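Local coordinates for RNA pseudouridylate synthase domain-containing protein 1 (PDB 5VBB), which probably acts as an RNA pseudouridine synthase of the RluA family, converting uridine in RNA to pseudouridine, at residues V150-L155 against V161-L166; G105-S110 against L183-V188. All coordinates share one frame; numbering follows the deposited sequence.

Interaction 1 of 2, residues V150-L155 against V161-L166; sequences VLEHGL and VSKVLL
Lys163 holds CG anti to its backbone N (chi1 -175°) and extends fully, which lays it alongside Glu152. Glu152 turns its own CG away from its carbonyl carbon (chi1 -79°), and the two side chains point the same way. OE1 of Glu152 comes within 3.8 Å of CD of Lys163. The charged ends stop short of a salt bridge, with Glu152 OE1 and Lys163 NZ 4.4 Å apart. Two waters span the gap. Each donates to OE1 and accepts from NZ, though one of the bonds to the carboxylate is weak. Lys163 NZ has its direct anionic partner in Asp228 and also bonds Phe230 O.

The backbone here forms a classic beta bulge. Lys163 O accepts from Leu151 N at 2.8 Å and from Glu152 N at 3.2 Å. The first donor lies in the carbonyl plane; the second is tilted from it. Lys163 N bonds back to Glu152 O at 2.9 Å. Further along, Gly154 and Val161 exchange two backbone bonds.

At the bulge Leu151 points toward the partner strand, with its CB 3.3 Å from Lys163 O. Its CD1 lies 3.7 Å from Val164 C and also touches Lys163 CG and Leu165 CB. With an alanine here, a gap would probably open beside Val164 and Leu165, and Lys163 CG would lose an apolar neighbour.

On the face bearing His153 and Ser162, Ser162 OG bonds Gly105 O and Ile107 N, while His153 NE2 bonds Ile107 O. The two segments form part of the hairpin of strands 146-156 and 159-168. Strand 96-104 pairs with the second of these, and strands 111-114 and 238-243 pair with the first.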
ATOM      1  N   VAL A 150      12.722  -5.771  -6.032  1.00 33.71           N
ATOM      2  CA  VAL A 150      12.254  -5.828  -7.410  1.00 34.72           C
ATOM      3  C   VAL A 150      11.814  -7.260  -7.727  1.00 39.30           C
ATOM      4  O   VAL A 150      12.606  -8.175  -7.576  1.00 37.56           O
ATOM      5  CB  VAL A 150      13.310  -5.317  -8.406  1.00 38.05           C
ATOM      6  CG1 VAL A 150      12.783  -5.363  -9.821  1.00 38.45           C
ATOM      7  CG2 VAL A 150      13.750  -3.897  -8.074  1.00 37.43           C
ATOM      8  N   LEU A 151      10.551  -7.445  -8.162  1.00 36.12           N
ATOM      9  CA  LEU A 151      10.010  -8.760  -8.473  1.00 36.03           C
ATOM     10  C   LEU A 151      10.174  -9.073  -9.944  1.00 40.59           C
ATOM     11  O   LEU A 151      10.605 -10.170 -10.309  1.00 39.88           O
ATOM     12  CB  LEU A 151       8.540  -8.828  -8.096  1.00 36.27           C
ATOM     13  CG  LEU A 151       8.222  -8.578  -6.652  1.00 40.06           C
ATOM     14  CD1 LEU A 151       6.720  -8.428  -6.478  1.00 40.03           C
ATOM     15  CD2 LEU A 151       8.870  -9.642  -5.743  1.00 39.80           C
ATOM     16  N   GLU A 152       9.799  -8.122 -10.809  1.00 39.25           N
ATOM     17  CA  GLU A 152       9.839  -8.338 -12.247  1.00 39.01           C
ATOM     18  C   GLU A 152      10.035  -7.044 -12.997  1.00 42.55           C
ATOM     19  O   GLU A 152       9.680  -5.986 -12.499  1.00 41.00           O
ATOM     20  CB  GLU A 152       8.468  -8.941 -12.738  1.00 40.27           C
ATOM     21  CG  GLU A 152       8.234 -10.443 -12.525  1.00 53.67           C
ATOM     22  CD  GLU A 152       6.870 -10.985 -12.937  1.00 70.00           C
ATOM     23  OE1 GLU A 152       5.865 -10.353 -12.554  1.00 46.14           O
ATOM     24  OE2 GLU A 152       6.796 -12.025 -13.635  1.00 54.02           O
ATOM     25  N   HIS A 153      10.551  -7.151 -14.234  1.00 40.35           N
ATOM     26  CA  HIS A 153      10.600  -6.053 -15.196  1.00 39.96           C
ATOM     27  C   HIS A 153       9.597  -6.438 -16.268  1.00 43.19           C
ATOM     28  O   HIS A 153       9.443  -7.622 -16.590  1.00 41.14           O
ATOM     29  CB  HIS A 153      11.976  -5.880 -15.844  1.00 41.89           C
ATOM     30  CG  HIS A 153      13.016  -5.291 -14.948  1.00 44.95           C
ATOM     31  ND1 HIS A 153      14.351  -5.386 -15.258  1.00 47.34           N
ATOM     32  CD2 HIS A 153      12.884  -4.575 -13.804  1.00 45.78           C
ATOM     33  CE1 HIS A 153      14.996  -4.804 -14.260  1.00 46.77           C
ATOM     34  NE2 HIS A 153      14.152  -4.273 -13.382  1.00 45.91           N
ATOM     35  N   GLY A 154       8.941  -5.434 -16.830  1.00 39.42           N
ATOM     36  CA  GLY A 154       7.979  -5.645 -17.897  1.00 40.36           C
ATOM     37  C   GLY A 154       7.565  -4.348 -18.536  1.00 43.39           C
ATOM     38  O   GLY A 154       8.159  -3.304 -18.252  1.00 41.00           O
ATOM     39  N   LEU A 155       6.466  -4.387 -19.297  1.00 40.86           N
ATOM     40  CA  LEU A 155       5.917  -3.170 -19.869  1.00 42.20           C
ATOM     41  C   LEU A 155       4.489  -3.000 -19.348  1.00 45.37           C
ATOM     42  O   LEU A 155       3.762  -3.990 -19.267  1.00 43.61           O
ATOM     43  CB  LEU A 155       5.896  -3.191 -21.405  1.00 44.73           C
ATOM     44  CG  LEU A 155       7.204  -3.485 -22.149  1.00 49.94           C
ATOM     45  CD1 LEU A 155       6.936  -3.671 -23.581  1.00 51.50           C
ATOM     46  CD2 LEU A 155       8.246  -2.394 -21.916  1.00 49.68           C
ATOM     47  N   VAL A 161       8.262  -0.686 -16.830  1.00 40.34           N
ATOM     48  CA  VAL A 161       7.899  -0.577 -15.428  1.00 41.15           C
ATOM     49  C   VAL A 161       8.514  -1.746 -14.653  1.00 44.13           C
ATOM     50  O   VAL A 161       8.821  -2.814 -15.220  1.00 43.74           O
ATOM     51  CB  VAL A 161       6.360  -0.521 -15.141  1.00 45.52           C
ATOM     52  CG1 VAL A 161       5.659   0.619 -15.872  1.00 43.82           C
ATOM     53  CG2 VAL A 161       5.692  -1.848 -15.373  1.00 46.81           C
ATOM     54  N   SER A 162       8.559  -1.569 -13.349  1.00 38.84           N
ATOM     55  CA  SER A 162       9.001  -2.622 -12.429  1.00 39.01           C
ATOM     56  C   SER A 162       7.893  -3.022 -11.482  1.00 39.26           C
ATOM     57  O   SER A 162       7.317  -2.171 -10.819  1.00 38.71           O
ATOM     58  CB  SER A 162      10.189  -2.159 -11.593  1.00 40.81           C
ATOM     59  OG  SER A 162      11.293  -1.841 -12.421  1.00 45.84           O
ATOM     60  N   LYS A 163       7.650  -4.319 -11.350  1.00 34.56           N
ATOM     61  CA  LYS A 163       6.753  -4.806 -10.328  1.00 34.50           C
ATOM     62  C   LYS A 163       7.600  -5.009  -9.062  1.00 36.24           C
ATOM     63  O   LYS A 163       8.645  -5.667  -9.126  1.00 34.41           O
ATOM     64  CB  LYS A 163       6.099  -6.119 -10.733  1.00 36.87           C
ATOM     65  CG  LYS A 163       5.078  -6.560  -9.699  1.00 33.24           C
ATOM     66  CD  LYS A 163       4.292  -7.724 -10.230  1.00 36.02           C
ATOM     67  CE  LYS A 163       3.402  -8.282  -9.166  1.00 44.85           C
ATOM     68  NZ  LYS A 163       2.670  -9.489  -9.637  1.00 46.61           N
ATOM     69  N   VAL A 164       7.179  -4.410  -7.927  1.00 34.50           N
ATOM     70  CA  VAL A 164       7.964  -4.457  -6.705  1.00 33.78           C
ATOM     71  C   VAL A 164       7.159  -4.851  -5.503  1.00 36.16           C
ATOM     72  O   VAL A 164       5.944  -4.651  -5.468  1.00 33.75           O
ATOM     73  CB  VAL A 164       8.660  -3.097  -6.418  1.00 37.58           C
ATOM     74  CG1 VAL A 164       9.493  -2.628  -7.606  1.00 37.21           C
ATOM     75  CG2 VAL A 164       7.638  -2.021  -6.033  1.00 37.29           C
ATOM     76  N   LEU A 165       7.879  -5.313  -4.466  1.00 32.27           N
ATOM     77  CA  LEU A 165       7.342  -5.557  -3.133  1.00 33.55           C
ATOM     78  C   LEU A 165       7.937  -4.430  -2.269  1.00 36.02           C
ATOM     79  O   LEU A 165       9.157  -4.203  -2.309  1.00 36.72           O
ATOM     80  CB  LEU A 165       7.781  -6.927  -2.611  1.00 34.98           C
ATOM     81  CG  LEU A 165       7.324  -7.351  -1.193  1.00 39.66           C
ATOM     82  CD1 LEU A 165       5.841  -7.489  -1.119  1.00 41.86           C
ATOM     83  CD2 LEU A 165       7.911  -8.662  -0.827  1.00 45.54           C
ATOM     84  N   LEU A 166       7.100  -3.737  -1.492  1.00 31.84           N
ATOM     85  CA  LEU A 166       7.530  -2.644  -0.624  1.00 31.53           C
ATOM     86  C   LEU A 166       7.208  -2.954   0.791  1.00 33.85           C
ATOM     87  O   LEU A 166       6.057  -3.257   1.092  1.00 33.41           O
ATOM     88  CB  LEU A 166       6.843  -1.346  -1.011  1.00 32.04           C
ATOM     89  CG  LEU A 166       7.121  -0.872  -2.446  1.00 36.30           C
ATOM     90  CD1 LEU A 166       6.082   0.069  -2.910  1.00 36.03           C
ATOM     91  CD2 LEU A 166       8.493  -0.287  -2.577  1.00 35.53           C
TER
HETATM   92  O   HOH W   1       3.185 -10.371 -12.753  1.00 43.95           O
HETATM   93  O   HOH W   2       5.001 -11.417  -9.500  1.00 61.97           O

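Interaction 2 of 2, residues G105-S110 against L183-V188; sequences GHIQES and LGHPVV
His185, which packs on Ile107 and Gly105, uses ND1 to hydrogen-bond the backbone O of Arg104. Arg104 directly precedes Gly105, and this bond helps to set the turn of the imidazole. Between the two segments themselves the contact is made by packing.

With chi2 at -72° the ring plane is turned so that one face meets Ile107. CG1 of Ile107 sits over the centre of that face, 3.5 Å from the centroid of the His185 ring and only 6° off its normal. This is a CH-pi contact. The carbon is almost equally far from all five ring atoms; the distance from Ile107 CG1 to His185 CG is 3.6 Å. CD1 of Ile107 lies beside the root of the ring, 3.7 Å from His185 CG. Ile107 thus covers one face and the point of attachment. Its side chain also touches Val150 of the neighbouring strand.

Gly105 comes to the ring from another direction. Its CA lies at the edge, in plane, 4.0 Å from His185 ND1. A side chain on Gly105 would point at the ring, and a CB would clash with ND1. The positive phi of Gly105 (84°) favours glycine as well. NE2 of His106 bonds Gly154 O, and the His106 ring stacks on that of His153.

The segment 183-188 is further tied to strand 96-104 by backbone hydrogen bonds between Pro186 and Arg104, and between Val188 and Leu102. His185 lies just beyond the C-terminal end of helix 175-182. There Gly184 leaves the helix with positive phi and two bonds back into the last turn, the glycine-terminated helix end of a Schellman motif.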
ATOM      1  N   GLY A 105       9.778   2.747 -14.943  1.00 41.87           N
ATOM      2  CA  GLY A 105      11.161   2.386 -15.228  1.00 42.36           C
ATOM      3  C   GLY A 105      11.563   1.018 -14.719  1.00 45.71           C
ATOM      4  O   GLY A 105      10.910   0.450 -13.839  1.00 46.10           O
ATOM      5  N   HIS A 106      12.659   0.484 -15.277  1.00 41.78           N
ATOM      6  CA  HIS A 106      13.269  -0.787 -14.893  1.00 40.78           C
ATOM      7  C   HIS A 106      14.318  -0.512 -13.802  1.00 44.71           C
ATOM      8  O   HIS A 106      15.336   0.099 -14.103  1.00 43.47           O
ATOM      9  CB  HIS A 106      13.954  -1.440 -16.110  1.00 42.98           C
ATOM     10  CG  HIS A 106      12.978  -2.018 -17.094  1.00 45.80           C
ATOM     11  ND1 HIS A 106      13.382  -2.422 -18.348  1.00 47.93           N
ATOM     12  CD2 HIS A 106      11.676  -2.354 -16.923  1.00 45.51           C
ATOM     13  CE1 HIS A 106      12.298  -2.906 -18.936  1.00 47.55           C
ATOM     14  NE2 HIS A 106      11.247  -2.898 -18.108  1.00 46.69           N
ATOM     15  N   ILE A 107      14.074  -0.946 -12.550  1.00 41.50           N
ATOM     16  CA  ILE A 107      15.013  -0.733 -11.439  1.00 40.22           C
ATOM     17  C   ILE A 107      16.065  -1.820 -11.559  1.00 45.10           C
ATOM     18  O   ILE A 107      15.703  -2.993 -11.500  1.00 44.70           O
ATOM     19  CB  ILE A 107      14.245  -0.776 -10.104  1.00 42.50           C
ATOM     20  CG1 ILE A 107      13.227   0.385 -10.074  1.00 42.17           C
ATOM     21  CG2 ILE A 107      15.194  -0.703  -8.905  1.00 44.87           C
ATOM     22  CD1 ILE A 107      12.309   0.495  -8.850  1.00 38.77           C
ATOM     23  N   GLN A 108      17.350  -1.459 -11.770  1.00 44.75           N
ATOM     24  CA  GLN A 108      18.394  -2.463 -12.007  1.00 45.87           C
ATOM     25  C   GLN A 108      18.902  -3.121 -10.721  1.00 50.35           C
ATOM     26  O   GLN A 108      19.286  -4.279 -10.778  1.00 51.44           O
ATOM     27  CB  GLN A 108      19.561  -1.857 -12.794  1.00 48.88           C
ATOM     28  CG  GLN A 108      19.138  -1.214 -14.121  1.00 62.34           C
ATOM     29  CD  GLN A 108      18.448  -2.170 -15.082  1.00 78.50           C
ATOM     30  OE1 GLN A 108      18.746  -3.373 -15.132  1.00 70.79           O
ATOM     31  NE2 GLN A 108      17.536  -1.648 -15.900  1.00 68.91           N
ATOM     32  N   GLU A 109      18.837  -2.446  -9.572  1.00 47.61           N
ATOM     33  CA  GLU A 109      19.229  -3.047  -8.272  1.00 46.90           C
ATOM     34  C   GLU A 109      18.153  -4.066  -7.876  1.00 49.72           C
ATOM     35  O   GLU A 109      16.979  -3.767  -8.047  1.00 48.54           O
ATOM     36  CB  GLU A 109      19.294  -1.979  -7.170  1.00 47.21           C
ATOM     37  CG  GLU A 109      20.297  -0.866  -7.400  1.00 60.02           C
ATOM     38  CD  GLU A 109      19.839   0.399  -8.099  1.00 84.81           C
ATOM     39  OE1 GLU A 109      18.619   0.552  -8.336  1.00 85.11           O
ATOM     40  OE2 GLU A 109      20.713   1.229  -8.444  1.00 84.59           O
ATOM     41  N   SER A 110      18.519  -5.223  -7.311  1.00 45.81           N
ATOM     42  CA  SER A 110      17.515  -6.215  -6.905  1.00 46.05           C
ATOM     43  C   SER A 110      16.758  -5.776  -5.650  1.00 45.49           C
ATOM     44  O   SER A 110      15.593  -6.118  -5.485  1.00 42.03           O
ATOM     45  CB  SER A 110      18.148  -7.587  -6.691  1.00 53.09           C
ATOM     46  OG  SER A 110      18.770  -7.714  -5.425  1.00 63.89           O
ATOM     47  N   LEU A 183      13.111   8.129  -5.819  1.00 43.09           N
ATOM     48  CA  LEU A 183      14.110   7.288  -6.502  1.00 44.07           C
ATOM     49  C   LEU A 183      14.105   7.518  -8.017  1.00 44.81           C
ATOM     50  O   LEU A 183      14.932   6.931  -8.695  1.00 43.68           O
ATOM     51  CB  LEU A 183      13.826   5.778  -6.337  1.00 44.25           C
ATOM     52  CG  LEU A 183      14.138   5.078  -5.074  1.00 49.48           C
ATOM     53  CD1 LEU A 183      13.813   3.564  -5.231  1.00 48.93           C
ATOM     54  CD2 LEU A 183      15.572   5.291  -4.674  1.00 49.80           C
ATOM     55  N   GLY A 184      13.078   8.186  -8.540  1.00 41.23           N
ATOM     56  CA  GLY A 184      12.855   8.359  -9.965  1.00 39.61           C
ATOM     57  C   GLY A 184      12.015   7.236 -10.537  1.00 41.45           C
ATOM     58  O   GLY A 184      12.039   7.048 -11.747  1.00 40.28           O
ATOM     59  N   HIS A 185      11.258   6.467  -9.679  1.00 38.23           N
ATOM     60  CA  HIS A 185      10.417   5.334 -10.104  1.00 35.63           C
ATOM     61  C   HIS A 185       9.049   5.464  -9.499  1.00 38.73           C
ATOM     62  O   HIS A 185       8.652   4.644  -8.660  1.00 38.22           O
ATOM     63  CB  HIS A 185      11.100   4.006  -9.733  1.00 35.09           C
ATOM     64  CG  HIS A 185      12.437   3.874 -10.388  1.00 38.40           C
ATOM     65  ND1 HIS A 185      12.548   3.641 -11.737  1.00 40.73           N
ATOM     66  CD2 HIS A 185      13.678   4.000  -9.870  1.00 38.38           C
ATOM     67  CE1 HIS A 185      13.842   3.607 -12.001  1.00 39.00           C
ATOM     68  NE2 HIS A 185      14.553   3.823 -10.899  1.00 38.62           N
ATOM     69  N   PRO A 186       8.304   6.520  -9.884  1.00 36.33           N
ATOM     70  CA  PRO A 186       6.987   6.738  -9.273  1.00 34.88           C
ATOM     71  C   PRO A 186       6.002   5.611  -9.523  1.00 39.29           C
ATOM     72  O   PRO A 186       6.102   4.887 -10.514  1.00 38.64           O
ATOM     73  CB  PRO A 186       6.499   8.050  -9.914  1.00 38.13           C
ATOM     74  CG  PRO A 186       7.342   8.247 -11.101  1.00 44.14           C
ATOM     75  CD  PRO A 186       8.639   7.595 -10.855  1.00 40.05           C
ATOM     76  N   VAL A 187       4.977   5.532  -8.664  1.00 35.81           N
ATOM     77  CA  VAL A 187       3.944   4.538  -8.844  1.00 34.08           C
ATOM     78  C   VAL A 187       3.156   4.891 -10.098  1.00 38.30           C
ATOM     79  O   VAL A 187       2.786   6.039 -10.313  1.00 36.91           O
ATOM     80  CB  VAL A 187       3.023   4.443  -7.607  1.00 37.04           C
ATOM     81  CG1 VAL A 187       1.861   3.498  -7.867  1.00 36.53           C
ATOM     82  CG2 VAL A 187       3.798   4.051  -6.372  1.00 36.11           C
ATOM     83  N   VAL A 188       2.891   3.877 -10.924  1.00 36.45           N
ATOM     84  CA  VAL A 188       2.104   4.032 -12.137  1.00 34.43           C
ATOM     85  C   VAL A 188       0.699   4.462 -11.758  1.00 39.05           C
ATOM     86  O   VAL A 188       0.087   3.866 -10.883  1.00 35.66           O
ATOM     87  CB  VAL A 188       2.095   2.724 -12.968  1.00 39.67           C
ATOM     88  CG1 VAL A 188       1.100   2.807 -14.119  1.00 39.63           C
ATOM     89  CG2 VAL A 188       3.504   2.400 -13.499  1.00 39.85           C
TER

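In the fold
The two contacts have centres about 8 Å apart, on the same side of the chain's centre. Along the sequence, 105-110 comes first, then both strands of interaction 1, then 183-188. Interaction 1 therefore falls wholly between the two halves of interaction 2. It lies within the large antiparallel sheet, whereas interaction 2 joins two loops. The loop 105-110 connects strands 96-104 and 111-114 of that sheet and runs past the hairpin. It touches interaction 1 directly, through both polar and packing contacts. The same loop thus bridges the hairpin and the segment leaving helix 175-182. Both contacts lie away from the predicted active-site aspartate, Asp67.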